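Local coordinates for amidohydrolase (Thermotoga maritima, PDB 3OOQ), which is an amidohydrolase that may act as an allantoinase, though its substrate is not established, at residues V299-M304 with L333-V338; F154-K159 with S170-T175; I7-A12 with V48-K53. All coordinates share one frame; numbering follows the deposited sequence.

Contact 1. Residues V299-M304 with L333-V338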
ATOM      1  N   VAL F 299     -21.938 -43.313 -16.609  1.00 24.32           N
ATOM      2  CA  VAL F 299     -22.203 -42.045 -15.938  1.00 22.28           C
ATOM      3  C   VAL F 299     -23.143 -41.214 -16.795  1.00 21.47           C
ATOM      4  O   VAL F 299     -22.964 -41.106 -18.013  1.00 20.38           O
ATOM      5  CB  VAL F 299     -20.893 -41.262 -15.664  1.00 22.14           C
ATOM      6  CG1 VAL F 299     -21.167 -39.959 -14.820  1.00 16.29           C
ATOM      7  CG2 VAL F 299     -19.897 -42.151 -14.930  1.00 16.69           C
ATOM      8  N   LEU F 300     -24.141 -40.624 -16.144  1.00 21.33           N
ATOM      9  CA  LEU F 300     -24.998 -39.647 -16.775  1.00 21.98           C
ATOM     10  C   LEU F 300     -24.276 -38.288 -16.914  1.00 22.54           C
ATOM     11  O   LEU F 300     -23.928 -37.649 -15.923  1.00 21.99           O
ATOM     12  CB  LEU F 300     -26.300 -39.480 -15.987  1.00 22.04           C
ATOM     13  CG  LEU F 300     -27.205 -38.362 -16.514  1.00 30.35           C
ATOM     14  CD1 LEU F 300     -27.793 -38.756 -17.865  1.00 22.69           C
ATOM     15  CD2 LEU F 300     -28.299 -38.048 -15.513  1.00 22.77           C
ATOM     16  N   ILE F 301     -24.070 -37.853 -18.154  1.00 22.65           N
ATOM     17  CA  ILE F 301     -23.328 -36.634 -18.418  1.00 22.13           C
ATOM     18  C   ILE F 301     -24.057 -35.700 -19.373  1.00 22.57           C
ATOM     19  O   ILE F 301     -24.893 -36.144 -20.193  1.00 22.46           O
ATOM     20  CB  ILE F 301     -21.888 -36.924 -18.961  1.00 22.07           C
ATOM     21  CG1 ILE F 301     -21.926 -37.402 -20.426  1.00 22.42           C
ATOM     22  CG2 ILE F 301     -21.157 -37.880 -18.050  1.00 21.46           C
ATOM     23  CD1 ILE F 301     -20.532 -37.615 -21.083  1.00 22.34           C
ATOM     24  N   ALA F 302     -23.760 -34.406 -19.226  1.00 21.63           N
ATOM     25  CA  ALA F 302     -24.141 -33.383 -20.192  1.00 21.81           C
ATOM     26  C   ALA F 302     -22.875 -32.650 -20.597  1.00 22.10           C
ATOM     27  O   ALA F 302     -21.855 -32.697 -19.890  1.00 22.62           O
ATOM     28  CB  ALA F 302     -25.129 -32.388 -19.601  1.00 21.15           C
ATOM     29  N   LEU F 303     -22.947 -31.977 -21.731  1.00 21.88           N
ATOM     30  CA  LEU F 303     -21.830 -31.189 -22.221  1.00 22.42           C
ATOM     31  C   LEU F 303     -22.121 -29.686 -22.147  1.00 23.35           C
ATOM     32  O   LEU F 303     -23.118 -29.215 -22.714  1.00 23.49           O
ATOM     33  CB  LEU F 303     -21.471 -31.602 -23.648  1.00 21.32           C
ATOM     34  CG  LEU F 303     -20.321 -30.872 -24.356  1.00 29.86           C
ATOM     35  CD1 LEU F 303     -18.981 -31.022 -23.613  1.00 21.45           C
ATOM     36  CD2 LEU F 303     -20.201 -31.361 -25.797  1.00 21.22           C
HETATM   37  N   MSE F 304     -21.226 -28.946 -21.478  1.00 23.90           N
HETATM   38  CA  MSE F 304     -21.302 -27.482 -21.390  1.00 24.40           C
HETATM   39  C   MSE F 304     -20.228 -26.801 -22.233  1.00 22.61           C
HETATM   40  O   MSE F 304     -19.168 -27.373 -22.482  1.00 21.23           O
HETATM   41  CB  MSE F 304     -21.156 -27.003 -19.932  1.00 26.72           C
HETATM   42  CG  MSE F 304     -19.740 -27.145 -19.359  1.00 16.94           C
HETATM   43 SE   MSE F 304     -19.491 -26.086 -17.747  1.00 31.85          SE
HETATM   44  CE  MSE F 304     -19.777 -27.522 -16.427  1.00 17.07           C
ATOM     45  N   LEU F 333     -25.485 -35.913 -29.368  1.00 21.61           N
ATOM     46  CA  LEU F 333     -26.752 -35.188 -29.439  1.00 21.52           C
ATOM     47  C   LEU F 333     -27.499 -35.227 -28.109  1.00 20.98           C
ATOM     48  O   LEU F 333     -27.991 -34.190 -27.646  1.00 20.85           O
ATOM     49  CB  LEU F 333     -27.623 -35.709 -30.592  1.00 21.27           C
ATOM     50  CG  LEU F 333     -27.083 -35.351 -31.966  1.00 18.83           C
ATOM     51  CD1 LEU F 333     -27.827 -36.157 -33.088  1.00 20.90           C
ATOM     52  CD2 LEU F 333     -27.243 -33.856 -32.162  1.00 21.18           C
ATOM     53  N   LYS F 334     -27.548 -36.407 -27.487  1.00 21.09           N
ATOM     54  CA  LYS F 334     -28.223 -36.587 -26.186  1.00 22.30           C
ATOM     55  C   LYS F 334     -27.593 -35.721 -25.079  1.00 21.60           C
ATOM     56  O   LYS F 334     -28.303 -35.144 -24.252  1.00 21.03           O
ATOM     57  CB  LYS F 334     -28.202 -38.055 -25.728  1.00 23.74           C
ATOM     58  CG  LYS F 334     -28.975 -39.025 -26.589  1.00 26.46           C
ATOM     59  CD  LYS F 334     -29.001 -40.428 -25.977  1.00 26.24           C
ATOM     60  CE  LYS F 334     -29.773 -41.404 -26.899  1.00 28.24           C
ATOM     61  NZ  LYS F 334     -30.175 -42.671 -26.211  1.00 28.53           N
ATOM     62  N   ILE F 335     -26.267 -35.636 -25.057  1.00 21.49           N
ATOM     63  CA  ILE F 335     -25.599 -34.839 -24.010  1.00 21.64           C
ATOM     64  C   ILE F 335     -25.765 -33.327 -24.216  1.00 21.58           C
ATOM     65  O   ILE F 335     -25.361 -32.514 -23.361  1.00 21.49           O
ATOM     66  CB  ILE F 335     -24.118 -35.229 -23.813  1.00 21.98           C
ATOM     67  CG1 ILE F 335     -23.255 -34.808 -25.003  1.00 16.87           C
ATOM     68  CG2 ILE F 335     -23.996 -36.707 -23.524  1.00 16.28           C
ATOM     69  CD1 ILE F 335     -21.740 -35.073 -24.788  1.00 22.95           C
ATOM     70  N   LEU F 336     -26.353 -32.961 -25.352  1.00 21.28           N
ATOM     71  CA  LEU F 336     -26.707 -31.582 -25.640  1.00 21.90           C
ATOM     72  C   LEU F 336     -28.182 -31.274 -25.417  1.00 21.98           C
ATOM     73  O   LEU F 336     -28.588 -30.093 -25.451  1.00 22.41           O
ATOM     74  CB  LEU F 336     -26.321 -31.220 -27.067  1.00 22.50           C
ATOM     75  CG  LEU F 336     -24.826 -31.147 -27.390  1.00 24.80           C
ATOM     76  CD1 LEU F 336     -24.645 -30.925 -28.904  1.00 23.52           C
ATOM     77  CD2 LEU F 336     -24.119 -30.049 -26.566  1.00 22.72           C
ATOM     78  N   THR F 337     -28.973 -32.325 -25.175  1.00 21.32           N
ATOM     79  CA  THR F 337     -30.441 -32.222 -25.167  1.00 21.43           C
ATOM     80  C   THR F 337     -31.107 -32.891 -23.943  1.00 22.22           C
ATOM     81  O   THR F 337     -31.279 -32.246 -22.899  1.00 22.99           O
ATOM     82  CB  THR F 337     -31.031 -32.742 -26.509  1.00 21.26           C
ATOM     83  OG1 THR F 337     -30.475 -34.032 -26.787  1.00 20.09           O
ATOM     84  CG2 THR F 337     -30.679 -31.791 -27.677  1.00 18.99           C
ATOM     85  N   VAL F 338     -31.468 -34.172 -24.064  1.00 22.15           N
ATOM     86  CA  VAL F 338     -32.215 -34.882 -23.027  1.00 22.36           C
ATOM     87  C   VAL F 338     -31.422 -35.086 -21.718  1.00 22.74           C
ATOM     88  O   VAL F 338     -31.979 -34.956 -20.635  1.00 23.16           O
ATOM     89  CB  VAL F 338     -32.799 -36.248 -23.567  1.00 23.11           C
ATOM     90  CG1 VAL F 338     -31.692 -37.197 -24.047  1.00 17.40           C
ATOM     91  CG2 VAL F 338     -33.684 -36.946 -22.505  1.00 18.66           C
TER
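Ile335, in the type I turn from Lys334 to Thr337, straddles strand 301-303, one branch meeting Ile301 and the other Leu303, and illustrates how a single branched residue can join a turn to a strand. Its first torsion (chi1 70°) sets CG1 between the backbone N and the carbonyl carbon and CG2 beside the N. CG2 therefore rests on the strand, 3.5 Å from Ile301 O and 3.8 Å from Ile301 CG1, the two isoleucines lying side by side and pointing the same way. The other branch leads to Leu303, where Ile335 CD1 comes within 3.7 Å of Leu303 CB as the two side chains cross obliquely. Ile335 O accepts a nearly straight bond from Leu303 N (3.0 Å, 167° at the hydrogen), and Ala302 CA approaches the same oxygen, Ile335 O, at 3.5 Å. In the TIM barrel expected of this family, the strand also pairs with 269-271, while the backbone of Leu336 bonds to Val60 of strand 54-64, placing this turn between two barrel strands. Leu336 adds looser packing, its CD2 lying 4.2 Å from Leu303 CD2.

Contact 2. Residues F154-K159 with S170-T175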
ATOM      1  N   PHE F 154     -14.535 -26.029  -5.669  1.00 17.24           N
ATOM      2  CA  PHE F 154     -13.393 -26.696  -5.055  1.00 18.21           C
ATOM      3  C   PHE F 154     -12.204 -26.457  -5.946  1.00 18.52           C
ATOM      4  O   PHE F 154     -12.357 -25.929  -7.049  1.00 18.84           O
ATOM      5  CB  PHE F 154     -13.660 -28.219  -4.980  1.00 18.94           C
ATOM      6  CG  PHE F 154     -14.774 -28.570  -4.049  1.00 16.35           C
ATOM      7  CD1 PHE F 154     -16.107 -28.474  -4.461  1.00 19.18           C
ATOM      8  CD2 PHE F 154     -14.504 -28.894  -2.738  1.00 18.48           C
ATOM      9  CE1 PHE F 154     -17.150 -28.753  -3.575  1.00 17.08           C
ATOM     10  CE2 PHE F 154     -15.541 -29.172  -1.847  1.00 17.36           C
ATOM     11  CZ  PHE F 154     -16.860 -29.108  -2.269  1.00 18.11           C
ATOM     12  N   GLY F 155     -11.020 -26.831  -5.468  1.00 19.02           N
ATOM     13  CA  GLY F 155      -9.812 -26.782  -6.285  1.00 18.73           C
ATOM     14  C   GLY F 155      -9.170 -25.402  -6.297  1.00 18.04           C
ATOM     15  O   GLY F 155      -9.288 -24.647  -5.331  1.00 18.18           O
ATOM     16  N   GLU F 156      -8.473 -25.085  -7.385  1.00 17.45           N
ATOM     17  CA  GLU F 156      -7.575 -23.915  -7.432  1.00 17.84           C
ATOM     18  C   GLU F 156      -8.287 -22.577  -7.327  1.00 18.30           C
ATOM     19  O   GLU F 156      -7.790 -21.675  -6.649  1.00 18.82           O
ATOM     20  CB  GLU F 156      -6.711 -23.921  -8.706  1.00 18.42           C
ATOM     21  CG  GLU F 156      -5.707 -25.088  -8.799  1.00 21.82           C
ATOM     22  CD  GLU F 156      -4.908 -25.077 -10.098  1.00 18.63           C
ATOM     23  OE1 GLU F 156      -4.668 -23.983 -10.647  1.00 22.21           O
ATOM     24  OE2 GLU F 156      -4.502 -26.158 -10.574  1.00 22.45           O
ATOM     25  N   ASN F 157      -9.450 -22.450  -7.980  1.00 18.88           N
ATOM     26  CA  ASN F 157     -10.118 -21.142  -8.100  1.00 20.20           C
ATOM     27  C   ASN F 157     -10.463 -20.504  -6.750  1.00 20.42           C
ATOM     28  O   ASN F 157      -9.986 -19.410  -6.465  1.00 21.17           O
ATOM     29  CB  ASN F 157     -11.337 -21.185  -9.074  1.00 20.45           C
ATOM     30  CG  ASN F 157     -10.932 -21.453 -10.521  1.00 29.95           C
ATOM     31  OD1 ASN F 157      -9.754 -21.502 -10.844  1.00 21.45           O
ATOM     32  ND2 ASN F 157     -11.924 -21.647 -11.397  1.00 20.65           N
ATOM     33  N   PRO F 158     -11.253 -21.192  -5.891  1.00 20.12           N
ATOM     34  CA  PRO F 158     -11.591 -20.541  -4.610  1.00 19.34           C
ATOM     35  C   PRO F 158     -10.390 -20.220  -3.692  1.00 18.85           C
ATOM     36  O   PRO F 158     -10.376 -19.167  -3.064  1.00 17.80           O
ATOM     37  CB  PRO F 158     -12.539 -21.544  -3.928  1.00 19.03           C
ATOM     38  CG  PRO F 158     -12.245 -22.887  -4.605  1.00 21.26           C
ATOM     39  CD  PRO F 158     -11.917 -22.512  -6.032  1.00 20.14           C
ATOM     40  N   LYS F 159      -9.399 -21.106  -3.619  1.00 18.58           N
ATOM     41  CA  LYS F 159      -8.226 -20.822  -2.800  1.00 19.63           C
ATOM     42  C   LYS F 159      -7.284 -19.742  -3.386  1.00 19.66           C
ATOM     43  O   LYS F 159      -6.586 -19.085  -2.622  1.00 20.15           O
ATOM     44  CB  LYS F 159      -7.449 -22.107  -2.466  1.00 20.72           C
ATOM     45  CG  LYS F 159      -6.712 -22.761  -3.640  1.00 19.84           C
ATOM     46  CD  LYS F 159      -5.753 -23.888  -3.141  1.00 22.61           C
ATOM     47  CE  LYS F 159      -4.978 -24.535  -4.305  1.00 20.62           C
ATOM     48  NZ  LYS F 159      -3.773 -25.260  -3.795  1.00 23.44           N
ATOM     49  N   SER F 170      -7.293 -20.405   1.737  1.00 16.95           N
ATOM     50  CA  SER F 170      -6.094 -20.297   0.925  1.00 17.17           C
ATOM     51  C   SER F 170      -5.596 -21.698   0.564  1.00 16.57           C
ATOM     52  O   SER F 170      -4.584 -21.833  -0.106  1.00 16.19           O
ATOM     53  CB  SER F 170      -5.001 -19.521   1.688  1.00 17.72           C
ATOM     54  OG  SER F 170      -4.627 -20.178   2.895  1.00 21.33           O
ATOM     55  N   THR F 171      -6.307 -22.735   1.020  1.00 16.53           N
ATOM     56  CA  THR F 171      -5.911 -24.127   0.773  1.00 16.54           C
ATOM     57  C   THR F 171      -7.170 -24.949   0.472  1.00 16.27           C
ATOM     58  O   THR F 171      -8.281 -24.544   0.816  1.00 15.75           O
ATOM     59  CB  THR F 171      -5.226 -24.769   2.018  1.00 16.67           C
ATOM     60  OG1 THR F 171      -6.161 -24.801   3.100  1.00 17.79           O
ATOM     61  CG2 THR F 171      -3.960 -23.986   2.459  1.00 16.58           C
ATOM     62  N   ARG F 172      -6.987 -26.113  -0.132  1.00 16.35           N
ATOM     63  CA  ARG F 172      -8.077 -27.089  -0.258  1.00 17.10           C
ATOM     64  C   ARG F 172      -8.687 -27.483   1.090  1.00 17.20           C
ATOM     65  O   ARG F 172      -9.892 -27.663   1.174  1.00 17.17           O
ATOM     66  CB  ARG F 172      -7.603 -28.335  -1.031  1.00 17.37           C
ATOM     67  CG  ARG F 172      -7.465 -28.097  -2.541  1.00 16.85           C
ATOM     68  CD  ARG F 172      -7.052 -29.384  -3.282  1.00 17.79           C
ATOM     69  NE  ARG F 172      -7.111 -29.211  -4.739  1.00 16.32           N
ATOM     70  CZ  ARG F 172      -6.155 -28.664  -5.491  1.00 16.54           C
ATOM     71  NH1 ARG F 172      -5.037 -28.190  -4.943  1.00 15.75           N
ATOM     72  NH2 ARG F 172      -6.333 -28.564  -6.800  1.00 16.01           N
HETATM   73  N   MSE F 173      -7.864 -27.620   2.136  1.00 17.51           N
HETATM   74  CA  MSE F 173      -8.355 -27.941   3.479  1.00 18.96           C
HETATM   75  C   MSE F 173      -9.353 -26.885   3.940  1.00 17.65           C
HETATM   76  O   MSE F 173     -10.396 -27.209   4.517  1.00 16.86           O
HETATM   77  CB  MSE F 173      -7.222 -27.990   4.522  1.00 21.93           C
HETATM   78  CG  MSE F 173      -5.996 -28.823   4.165  1.00 21.24           C
HETATM   79 SE   MSE F 173      -4.892 -28.991   5.766  1.00 27.92          SE
HETATM   80  CE  MSE F 173      -4.258 -27.099   5.828  1.00 20.33           C
ATOM     81  N   GLY F 174      -8.988 -25.623   3.705  1.00 16.73           N
ATOM     82  CA  GLY F 174      -9.807 -24.474   4.069  1.00 16.18           C
ATOM     83  C   GLY F 174     -11.099 -24.367   3.279  1.00 15.61           C
ATOM     84  O   GLY F 174     -12.124 -24.035   3.849  1.00 15.99           O
ATOM     85  N   THR F 175     -11.052 -24.625   1.972  1.00 15.23           N
ATOM     86  CA  THR F 175     -12.276 -24.604   1.127  1.00 15.11           C
ATOM     87  C   THR F 175     -13.351 -25.587   1.629  1.00 15.40           C
ATOM     88  O   THR F 175     -14.519 -25.234   1.779  1.00 15.48           O
ATOM     89  CB  THR F 175     -11.917 -24.927  -0.322  1.00 14.92           C
ATOM     90  OG1 THR F 175     -10.978 -23.956  -0.780  1.00 17.60           O
ATOM     91  CG2 THR F 175     -13.161 -24.938  -1.249  1.00 16.63           C
TER
HETATM   92  O   HOH W   1      -9.653 -25.322  -2.729  1.00 16.41           O
HETATM   93  O   HOH W   2      -4.144 -28.019  -8.653  1.00 11.58           O
HETATM   94  O   HOH W   3      -2.983 -27.139  -6.445  1.00 23.74           O
HETATM   95  O   HOH W   4      -4.020 -19.932  -2.517  1.00 27.79           O
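Lys159 and Arg172 meet because of how their chains leave the backbone. Lys159 CG sits between its backbone N and carbonyl carbon (chi1 70°) with the chain extended beyond, whereas Arg172 CG lies anti to its carbonyl carbon and the chain runs straight to NE before chi4 (83°) swings CZ aside. The result is a like-charged approach, Lys159 NZ to Arg172 NH1 at 3.4 Å. Two salt bridges to Asp79 of the second subunit probably offset the repulsion, and a water in the guanidinium plane accepts from Arg172 NH1 and, weakly, from Lys159 NZ. Nearer the backbone, Lys159 CB packs 3.6 Å from Ser170 C. Two helix N-termini are joined here: Gly155 occupies the N-cap position of helix 156-164, and Thr171 caps helix 172-198, its OG1 accepting from Gly174 N at 3.0 Å and also bonding Glu82 of the second subunit. One face of the Arg172 guanidinium lies over Gly155 C. Glu156 runs beside Arg172, a water linking Glu156 OE2 to Arg172 NH2; that carboxylate oxygen also accepts from Glu282 N. Thr175 CG2 touches Pro158 CG at 4.0 Å, the side chains crossing at about a right angle, and a water bridges Thr175 OG1 and Gly155 O.

Contact 3. Residues I7-A12 with V48-K53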
ATOM      1  N   ILE F   7     -49.050 -24.912 -35.612  1.00 36.47           N
ATOM      2  CA  ILE F   7     -48.067 -24.964 -36.684  1.00 34.05           C
ATOM      3  C   ILE F   7     -47.775 -26.421 -37.010  1.00 32.12           C
ATOM      4  O   ILE F   7     -47.535 -27.238 -36.119  1.00 31.74           O
ATOM      5  CB  ILE F   7     -46.751 -24.259 -36.314  1.00 34.31           C
ATOM      6  CG1 ILE F   7     -46.971 -22.757 -36.079  1.00 35.89           C
ATOM      7  CG2 ILE F   7     -45.708 -24.479 -37.392  1.00 35.33           C
ATOM      8  CD1 ILE F   7     -45.760 -22.058 -35.470  1.00 34.62           C
ATOM      9  N   LEU F   8     -47.782 -26.738 -38.295  1.00 30.71           N
ATOM     10  CA  LEU F   8     -47.507 -28.085 -38.744  1.00 29.50           C
ATOM     11  C   LEU F   8     -46.247 -28.072 -39.599  1.00 28.44           C
ATOM     12  O   LEU F   8     -46.247 -27.559 -40.721  1.00 28.69           O
ATOM     13  CB  LEU F   8     -48.711 -28.631 -39.520  1.00 29.25           C
ATOM     14  CG  LEU F   8     -48.636 -30.037 -40.110  1.00 41.70           C
ATOM     15  CD1 LEU F   8     -48.211 -31.067 -39.045  1.00 29.08           C
ATOM     16  CD2 LEU F   8     -49.966 -30.421 -40.783  1.00 29.80           C
ATOM     17  N   PHE F   9     -45.168 -28.622 -39.058  1.00 27.31           N
ATOM     18  CA  PHE F   9     -43.909 -28.692 -39.790  1.00 27.03           C
ATOM     19  C   PHE F   9     -43.914 -29.944 -40.635  1.00 27.29           C
ATOM     20  O   PHE F   9     -44.082 -31.042 -40.109  1.00 27.33           O
ATOM     21  CB  PHE F   9     -42.714 -28.701 -38.830  1.00 26.72           C
ATOM     22  CG  PHE F   9     -42.560 -27.432 -38.034  1.00 30.08           C
ATOM     23  CD1 PHE F   9     -41.943 -26.311 -38.594  1.00 27.16           C
ATOM     24  CD2 PHE F   9     -43.021 -27.358 -36.718  1.00 26.81           C
ATOM     25  CE1 PHE F   9     -41.798 -25.123 -37.857  1.00 29.84           C
ATOM     26  CE2 PHE F   9     -42.866 -26.185 -35.964  1.00 29.62           C
ATOM     27  CZ  PHE F   9     -42.245 -25.064 -36.540  1.00 26.96           C
ATOM     28  N   LYS F  10     -43.731 -29.791 -41.940  1.00 27.86           N
ATOM     29  CA  LYS F  10     -43.871 -30.933 -42.859  1.00 28.96           C
ATOM     30  C   LYS F  10     -42.565 -31.383 -43.519  1.00 29.12           C
ATOM     31  O   LYS F  10     -41.813 -30.568 -44.050  1.00 28.40           O
ATOM     32  CB  LYS F  10     -44.939 -30.639 -43.943  1.00 29.20           C
ATOM     33  CG  LYS F  10     -46.332 -30.364 -43.361  1.00 35.26           C
ATOM     34  CD  LYS F  10     -47.414 -31.403 -43.708  1.00 30.36           C
ATOM     35  CE  LYS F  10     -46.907 -32.791 -44.125  1.00 35.95           C
ATOM     36  NZ  LYS F  10     -47.982 -33.818 -43.918  1.00 30.30           N
ATOM     37  N   ASN F  11     -42.325 -32.692 -43.492  1.00 29.87           N
ATOM     38  CA  ASN F  11     -41.324 -33.324 -44.355  1.00 31.31           C
ATOM     39  C   ASN F  11     -39.858 -32.977 -44.051  1.00 30.04           C
ATOM     40  O   ASN F  11     -38.982 -33.114 -44.909  1.00 30.00           O
ATOM     41  CB  ASN F  11     -41.684 -33.090 -45.843  1.00 34.04           C
ATOM     42  CG  ASN F  11     -41.002 -34.073 -46.781  1.00 40.74           C
ATOM     43  OD1 ASN F  11     -40.845 -35.255 -46.470  1.00 36.10           O
ATOM     44  ND2 ASN F  11     -40.586 -33.583 -47.935  1.00 36.01           N
ATOM     45  N   ALA F  12     -39.595 -32.542 -42.820  1.00 28.69           N
ATOM     46  CA  ALA F  12     -38.235 -32.430 -42.315  1.00 27.56           C
ATOM     47  C   ALA F  12     -37.661 -33.818 -42.072  1.00 26.82           C
ATOM     48  O   ALA F  12     -38.405 -34.794 -41.938  1.00 26.45           O
ATOM     49  CB  ALA F  12     -38.223 -31.637 -41.002  1.00 26.94           C
ATOM     50  N   VAL F  48     -45.711 -25.284 -42.425  1.00 35.14           N
ATOM     51  CA  VAL F  48     -44.360 -24.872 -42.730  1.00 33.72           C
ATOM     52  C   VAL F  48     -43.667 -26.051 -43.385  1.00 32.91           C
ATOM     53  O   VAL F  48     -43.456 -27.092 -42.769  1.00 32.17           O
ATOM     54  CB  VAL F  48     -43.599 -24.450 -41.464  1.00 33.24           C
ATOM     55  CG1 VAL F  48     -42.188 -23.999 -41.811  1.00 25.40           C
ATOM     56  CG2 VAL F  48     -44.368 -23.345 -40.738  1.00 26.32           C
ATOM     57  N   ASP F  49     -43.313 -25.875 -44.648  1.00 33.26           N
ATOM     58  CA  ASP F  49     -42.670 -26.923 -45.410  1.00 33.65           C
ATOM     59  C   ASP F  49     -41.179 -26.931 -45.110  1.00 32.28           C
ATOM     60  O   ASP F  49     -40.496 -25.924 -45.316  1.00 33.27           O
ATOM     61  CB  ASP F  49     -42.949 -26.728 -46.908  1.00 35.16           C
ATOM     62  CG  ASP F  49     -42.068 -27.595 -47.794  1.00 48.24           C
ATOM     63  OD1 ASP F  49     -41.944 -28.803 -47.529  1.00 35.03           O
ATOM     64  OD2 ASP F  49     -41.506 -27.056 -48.774  1.00 37.23           O
ATOM     65  N   LEU F  50     -40.676 -28.064 -44.634  1.00 30.06           N
ATOM     66  CA  LEU F  50     -39.267 -28.176 -44.284  1.00 29.02           C
ATOM     67  C   LEU F  50     -38.563 -29.256 -45.084  1.00 28.93           C
ATOM     68  O   LEU F  50     -37.577 -29.856 -44.612  1.00 28.20           O
ATOM     69  CB  LEU F  50     -39.080 -28.423 -42.772  1.00 27.78           C
ATOM     70  CG  LEU F  50     -39.608 -27.384 -41.771  1.00 22.15           C
ATOM     71  CD1 LEU F  50     -39.372 -27.865 -40.344  1.00 26.63           C
ATOM     72  CD2 LEU F  50     -38.991 -26.010 -41.991  1.00 26.84           C
ATOM     73  N   THR F  51     -39.074 -29.513 -46.288  1.00 29.31           N
ATOM     74  CA  THR F  51     -38.413 -30.420 -47.234  1.00 29.90           C
ATOM     75  C   THR F  51     -36.935 -30.047 -47.389  1.00 30.20           C
ATOM     76  O   THR F  51     -36.611 -28.890 -47.674  1.00 30.91           O
ATOM     77  CB  THR F  51     -39.093 -30.365 -48.629  1.00 30.97           C
ATOM     78  OG1 THR F  51     -40.474 -30.718 -48.491  1.00 27.51           O
ATOM     79  CG2 THR F  51     -38.408 -31.328 -49.616  1.00 27.76           C
ATOM     80  N   GLY F  52     -36.043 -31.013 -47.182  1.00 29.70           N
ATOM     81  CA  GLY F  52     -34.609 -30.748 -47.306  1.00 29.77           C
ATOM     82  C   GLY F  52     -33.936 -30.221 -46.043  1.00 29.28           C
ATOM     83  O   GLY F  52     -32.705 -30.115 -45.995  1.00 29.65           O
ATOM     84  N   LYS F  53     -34.734 -29.915 -45.014  1.00 28.23           N
ATOM     85  CA  LYS F  53     -34.238 -29.335 -43.760  1.00 26.97           C
ATOM     86  C   LYS F  53     -34.233 -30.378 -42.630  1.00 26.74           C
ATOM     87  O   LYS F  53     -34.746 -31.482 -42.791  1.00 26.88           O
ATOM     88  CB  LYS F  53     -35.109 -28.138 -43.343  1.00 27.21           C
ATOM     89  CG  LYS F  53     -35.455 -27.145 -44.457  1.00 25.67           C
ATOM     90  CD  LYS F  53     -34.220 -26.405 -44.952  1.00 28.49           C
ATOM     91  CE  LYS F  53     -34.496 -25.521 -46.176  1.00 25.53           C
ATOM     92  NZ  LYS F  53     -33.187 -24.938 -46.591  1.00 28.55           N
TER
HETATM   93  O   HOH W   5     -36.838 -33.552 -46.067  1.00 11.98           O
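Phe9 with Val48 and Lys10 with Asp49 form the parallel bridges that join strand 7-10 to strand 46-49, an outermost strand within this chain of a four-stranded mixed sheet in the small beta domain that accompanies the barrel in many amidohydrolases. Val48 N donates to Leu8 O, Lys10 N to Val48 O at 2.8 Å, and Leu50 N to Lys10 O, so that the pairing outlasts strand 46-49 by one residue. Phe9 and Val48 project from the same face, side by side. With CG anti to the carbonyl carbon (chi1 -65°), the Phe9 ring meets both neighbours obliquely, chiefly through CD1, which lies 3.8 Å from Val48 CB and 3.5 Å from Leu50 CD1. Ile7 CG2 covers one face of that ring toward its rim and touches Val48 CG2, while Tyr379 of strand 375-380 makes an edge-to-face contact with it. Past the corner at Asn11, Ala12 CB meets Leu50 CB at 3.8 Å. On the exposed side, Asn11 ND2 donates to Thr51 OG1 at 2.9 Å, the hydroxyl lying in the plane of the amide. Thr51 in turn gives two bonds to Asp49 OD1: OG1 reaches the syn lone pair at 2.6 Å, and the backbone N comes from above the carboxylate plane, making an Asx turn. A type II turn from Leu50 to Lys53 follows, with Gly52 at phi 87° and psi -7°, where a side chain would jam against the carbonyl O of Thr51. The hydroxyl proton of Thr51 is committed to Asp49, which lets its oxygen accept from Asn11. Hydrogen bonds thus run in one direction, from amide to hydroxyl to carboxylate. They couple the three side chains and probably restrict their rotation; separately, the carboxylate charge may strengthen the relay.

Along the chain the contacts follow one another as separate closures: contact 3 is complete before contact 2 opens, and contact 2 before contact 1. Their centres are well apart, about 28 Å between contacts 1 and 2, 26 Å between contacts 1 and 3, and 52 Å between contacts 2 and 3, which lie on opposite sides of the chain's centre. Strand 54-64 connects two of them: it starts just after residues 48-53 in the small beta domain, and its Val60 is hydrogen-bonded through the backbone to Leu336 of contact 1 in the barrel wall. Contact 2 follows strand 143-153 and faces the second subunit. The set samples beta domain, subunit interface and barrel, in chain order.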